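Local coordinates for protein phosphoserine phosphatase RsbX (Bacillus subtilis, PDB 3W42) that dephosphorylates the stressosome protein RsbS as a manganese-binding PPM-type serine phosphatase, thereby keeping sigma-B activity low and restoring it to prestress levels, at residues Glu8-Glu20 / Arg187-Ser199. Numbering follows the deposited sequence.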
# COMPACT_ATOMS: atom_id res chain seq x y z
N GLU A 8 -3.37 0.29 -20.06
CA GLU A 8 -4.69 0.71 -20.46
C GLU A 8 -5.70 0.76 -19.30
O GLU A 8 -6.74 1.39 -19.45
CB GLU A 8 -5.22 -0.25 -21.56
CG GLU A 8 -4.43 -0.21 -22.90
CD GLU A 8 -4.68 -1.41 -23.82
OE1 GLU A 8 -4.22 -2.56 -23.43
OE2 GLU A 8 -5.33 -1.25 -24.87
N HIS A 9 -5.39 0.10 -18.21
CA HIS A 9 -6.32 -0.11 -17.11
C HIS A 9 -6.02 0.69 -15.87
O HIS A 9 -6.91 0.86 -15.02
CB HIS A 9 -6.36 -1.60 -16.76
CG HIS A 9 -6.75 -2.42 -17.95
ND1 HIS A 9 -7.99 -2.35 -18.53
CD2 HIS A 9 -5.96 -3.25 -18.68
CE1 HIS A 9 -7.95 -3.15 -19.59
NE2 HIS A 9 -6.73 -3.67 -19.71
N ILE A 10 -4.79 1.12 -15.69
CA ILE A 10 -4.39 1.83 -14.48
C ILE A 10 -3.16 2.67 -14.77
O ILE A 10 -2.32 2.33 -15.58
CB ILE A 10 -4.05 0.81 -13.33
CG1 ILE A 10 -4.09 1.49 -11.93
CG2 ILE A 10 -2.77 -0.01 -13.61
CD1 ILE A 10 -3.85 0.54 -10.81
N GLN A 11 -3.09 3.79 -14.05
CA GLN A 11 -1.85 4.54 -13.90
C GLN A 11 -1.48 4.59 -12.43
O GLN A 11 -2.38 4.76 -11.59
CB GLN A 11 -1.80 5.88 -14.59
CG GLN A 11 -2.69 6.88 -14.04
CD GLN A 11 -2.51 8.29 -14.51
OE1 GLN A 11 -2.81 9.14 -13.57
NE2 GLN A 11 -2.36 8.55 -15.85
N THR A 12 -0.21 4.39 -12.14
CA THR A 12 0.24 4.33 -10.78
C THR A 12 1.47 5.24 -10.53
O THR A 12 2.22 5.57 -11.47
CB THR A 12 0.60 2.91 -10.34
OG1 THR A 12 1.67 2.39 -11.16
CG2 THR A 12 -0.59 1.95 -10.42
N LEU A 13 1.65 5.58 -9.29
CA LEU A 13 2.80 6.35 -8.82
C LEU A 13 3.18 5.83 -7.45
O LEU A 13 2.30 5.73 -6.58
CB LEU A 13 2.47 7.83 -8.85
CG LEU A 13 3.62 8.79 -8.42
CD1 LEU A 13 3.39 10.14 -9.08
CD2 LEU A 13 3.72 8.92 -6.92
N VAL A 14 4.44 5.51 -7.27
CA VAL A 14 4.98 5.12 -5.98
C VAL A 14 5.92 6.23 -5.52
O VAL A 14 6.81 6.65 -6.31
CB VAL A 14 5.74 3.81 -6.01
CG1 VAL A 14 6.28 3.47 -4.59
CG2 VAL A 14 4.94 2.75 -6.63
N TYR A 15 5.77 6.71 -4.30
CA TYR A 15 6.62 7.70 -3.66
C TYR A 15 7.22 7.07 -2.44
O TYR A 15 6.51 6.44 -1.64
CB TYR A 15 5.77 8.90 -3.25
CG TYR A 15 6.54 9.98 -2.46
CD1 TYR A 15 6.85 9.78 -1.08
CD2 TYR A 15 6.91 11.12 -3.03
CE1 TYR A 15 7.65 10.66 -0.34
CE2 TYR A 15 7.68 12.09 -2.23
CZ TYR A 15 8.04 11.80 -0.93
OH TYR A 15 8.78 12.75 -0.18
N GLN A 16 8.54 7.25 -2.23
CA GLN A 16 9.13 6.88 -0.98
C GLN A 16 10.24 7.83 -0.62
O GLN A 16 11.09 8.15 -1.48
CB GLN A 16 9.69 5.44 -1.02
CG GLN A 16 10.21 4.98 0.33
CD GLN A 16 10.57 3.56 0.33
OE1 GLN A 16 11.70 3.22 -0.07
NE2 GLN A 16 9.72 2.71 0.83
N LEU A 17 10.31 8.24 0.61
CA LEU A 17 11.41 9.06 1.12
C LEU A 17 11.71 8.65 2.55
O LEU A 17 10.81 8.39 3.34
CB LEU A 17 11.11 10.55 1.09
CG LEU A 17 12.43 11.35 0.85
CD1 LEU A 17 12.93 11.20 -0.63
CD2 LEU A 17 12.08 12.79 1.11
N ASN A 18 12.98 8.56 2.88
CA ASN A 18 13.38 8.18 4.21
C ASN A 18 13.15 9.31 5.20
O ASN A 18 13.20 10.51 4.87
CB ASN A 18 14.90 7.85 4.23
CG ASN A 18 15.21 6.61 3.51
OD1 ASN A 18 14.40 5.99 2.81
ND2 ASN A 18 16.49 6.16 3.68
N LYS A 19 12.98 8.95 6.46
CA LYS A 19 13.10 9.84 7.58
C LYS A 19 14.37 10.68 7.45
O LYS A 19 15.42 10.18 7.01
CB LYS A 19 13.21 9.04 8.86
CG LYS A 19 13.35 9.90 10.11
CD LYS A 19 13.29 9.08 11.36
CE LYS A 19 13.57 9.92 12.66
NZ LYS A 19 13.64 9.07 13.88
N GLU A 20 14.28 11.95 7.85
CA GLU A 20 15.41 12.88 7.73
C GLU A 20 16.65 12.28 8.39
O GLU A 20 16.60 11.84 9.51
CB GLU A 20 15.04 14.18 8.45
CG GLU A 20 16.10 15.26 8.30
CD GLU A 20 16.15 15.71 6.84
OE1 GLU A 20 15.07 16.07 6.32
OE2 GLU A 20 17.26 15.79 6.24
N ARG A 187 9.67 15.06 6.86
CA ARG A 187 10.43 13.82 6.95
C ARG A 187 10.61 13.33 8.38
O ARG A 187 11.66 12.78 8.78
CB ARG A 187 11.79 14.00 6.22
CG ARG A 187 11.64 14.41 4.77
CD ARG A 187 12.99 14.56 4.07
NE ARG A 187 13.67 13.31 4.08
CZ ARG A 187 14.90 13.12 3.60
NH1 ARG A 187 15.58 14.12 3.05
NH2 ARG A 187 15.42 11.92 3.71
N LYS A 188 9.54 13.39 9.15
CA LYS A 188 9.60 12.90 10.50
C LYS A 188 9.68 11.35 10.59
O LYS A 188 10.22 10.79 11.56
CB LYS A 188 8.39 13.43 11.24
CG LYS A 188 8.24 12.97 12.56
CD LYS A 188 7.60 14.10 13.38
CE LYS A 188 7.85 15.55 12.77
NZ LYS A 188 9.23 15.86 12.22
N ASP A 189 9.17 10.63 9.62
CA ASP A 189 9.28 9.21 9.53
C ASP A 189 9.54 8.88 8.06
O ASP A 189 9.33 9.72 7.20
CB ASP A 189 7.94 8.53 9.99
CG ASP A 189 8.00 7.01 10.12
OD1 ASP A 189 9.13 6.45 10.18
OD2 ASP A 189 6.91 6.39 10.22
N ASP A 190 9.96 7.64 7.77
CA ASP A 190 9.85 7.11 6.43
C ASP A 190 8.43 7.29 5.93
O ASP A 190 7.46 7.08 6.69
CB ASP A 190 10.19 5.63 6.44
CG ASP A 190 11.62 5.32 6.94
OD1 ASP A 190 12.53 6.11 6.67
OD2 ASP A 190 11.78 4.23 7.53
N LEU A 191 8.30 7.66 4.68
CA LEU A 191 6.98 7.96 4.08
C LEU A 191 6.93 7.25 2.76
O LEU A 191 7.74 7.54 1.86
CB LEU A 191 6.84 9.47 3.93
CG LEU A 191 5.49 10.04 3.60
CD1 LEU A 191 5.47 11.54 3.84
CD2 LEU A 191 5.06 9.76 2.20
N THR A 192 5.94 6.35 2.59
CA THR A 192 5.70 5.57 1.37
C THR A 192 4.28 5.65 1.02
O THR A 192 3.40 5.45 1.88
CB THR A 192 6.14 4.10 1.57
OG1 THR A 192 7.47 4.04 2.01
CG2 THR A 192 6.02 3.34 0.30
N TYR A 193 3.98 5.89 -0.26
CA TYR A 193 2.61 5.73 -0.73
C TYR A 193 2.60 5.23 -2.14
O TYR A 193 3.51 5.46 -2.93
CB TYR A 193 1.76 7.03 -0.56
CG TYR A 193 2.22 8.26 -1.27
CD1 TYR A 193 1.98 8.48 -2.61
CD2 TYR A 193 2.86 9.26 -0.57
CE1 TYR A 193 2.38 9.68 -3.22
CE2 TYR A 193 3.23 10.44 -1.17
CZ TYR A 193 3.01 10.65 -2.47
OH TYR A 193 3.40 11.85 -3.04
N ILE A 194 1.50 4.54 -2.48
CA ILE A 194 1.19 4.10 -3.82
C ILE A 194 -0.14 4.72 -4.18
O ILE A 194 -1.11 4.56 -3.46
CB ILE A 194 1.11 2.58 -3.95
CG1 ILE A 194 2.41 1.88 -3.56
CG2 ILE A 194 0.65 2.19 -5.36
CD1 ILE A 194 2.39 0.35 -3.67
N LEU A 195 -0.19 5.44 -5.30
CA LEU A 195 -1.38 6.00 -5.87
C LEU A 195 -1.79 5.20 -7.10
O LEU A 195 -0.92 4.84 -7.93
CB LEU A 195 -1.13 7.40 -6.33
CG LEU A 195 -0.92 8.42 -5.20
CD1 LEU A 195 -0.41 9.73 -5.66
CD2 LEU A 195 -2.45 8.68 -4.53
N GLY A 196 -3.08 5.05 -7.33
CA GLY A 196 -3.58 4.49 -8.56
C GLY A 196 -4.83 5.23 -9.03
O GLY A 196 -5.64 5.70 -8.26
N GLN A 197 -4.93 5.32 -10.35
CA GLN A 197 -6.10 5.84 -11.04
C GLN A 197 -6.54 4.73 -12.00
O GLN A 197 -5.77 4.33 -12.87
CB GLN A 197 -5.81 7.15 -11.76
CG GLN A 197 -6.98 7.62 -12.60
CD GLN A 197 -6.72 8.97 -13.20
OE1 GLN A 197 -7.60 9.85 -13.09
NE2 GLN A 197 -5.61 9.14 -13.83
N LEU A 198 -7.79 4.28 -11.83
CA LEU A 198 -8.31 3.08 -12.55
C LEU A 198 -9.24 3.49 -13.65
O LEU A 198 -10.20 4.29 -13.43
CB LEU A 198 -9.08 2.22 -11.53
CG LEU A 198 -8.17 1.54 -10.50
CD1 LEU A 198 -8.90 1.16 -9.26
CD2 LEU A 198 -7.54 0.27 -11.15
N SER A 199 -9.05 2.94 -14.83
CA SER A 199 -9.89 3.17 -16.00
C SER A 199 -11.14 2.25 -15.95
O SER A 199 -11.95 2.43 -16.90
CB SER A 199 -9.07 2.92 -17.27
OG SER A 199 -7.94 3.76 -17.22
OXT SER A 199 -11.21 1.36 -15.09
O HOH W 1 -6.56 4.19 -19.61
O HOH W 2 -9.41 -0.45 -14.55
O HOH W 3 -10.18 -1.04 -17.38
O HOH W 4 10.12 11.09 4.80
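Y15 and Y193 are paired across two antiparallel strands, 10-17 and 191-198, at a hydrogen-bonded position. Their ring planes lie only 6° apart but are slid so far that the rings barely overlap; instead Y15 CB sits over one face of the Y193 ring, 3.5 Å from its centroid, a CH-pi contact. Y193 lies there because its CG stands between backbone N and carbonyl carbon (chi1 59°), which swings the ring across toward strand 10-17. L13 CD2 reaches the same ring at Y193 CE1 (4.0 Å), while L191 CD2 packs against Y15 CD1, so apolar and aromatic side chains suit this part of the face. On the face of V14 and I194, the amide of Q16 donates from NE2 to T192 OG1 (2.9 Å), a hydroxyl that also bonds D27.

Beyond the strand ends, an arginine suits its place because its flat group can turn two N-H groups on one carbonyl oxygen: R187 NE and NH2 both grip N18 O, each at 2.9 Å and in the guanidinium plane, with L17 CD2 over one face and E20 on the opposite one. D190 OD1 takes the K19 N-H (2.9 Å), and its other oxygen accepts from G26; these bonds probably help to fix the turn in which the adjacent D189, through OD2, binds manganese together with D44 and D156.

Strand 2-6 flanks 10-17 and strand 150-154 flanks 191-198, placing both strands in the interior of one sheet of the PPM alpha-beta-beta-alpha sandwich. Helix 173-179 covers L13 and L195, with S177 bonding the Y193 hydroxyl, whereas V14 and I194 pack against strand 27-33 of the other sheet.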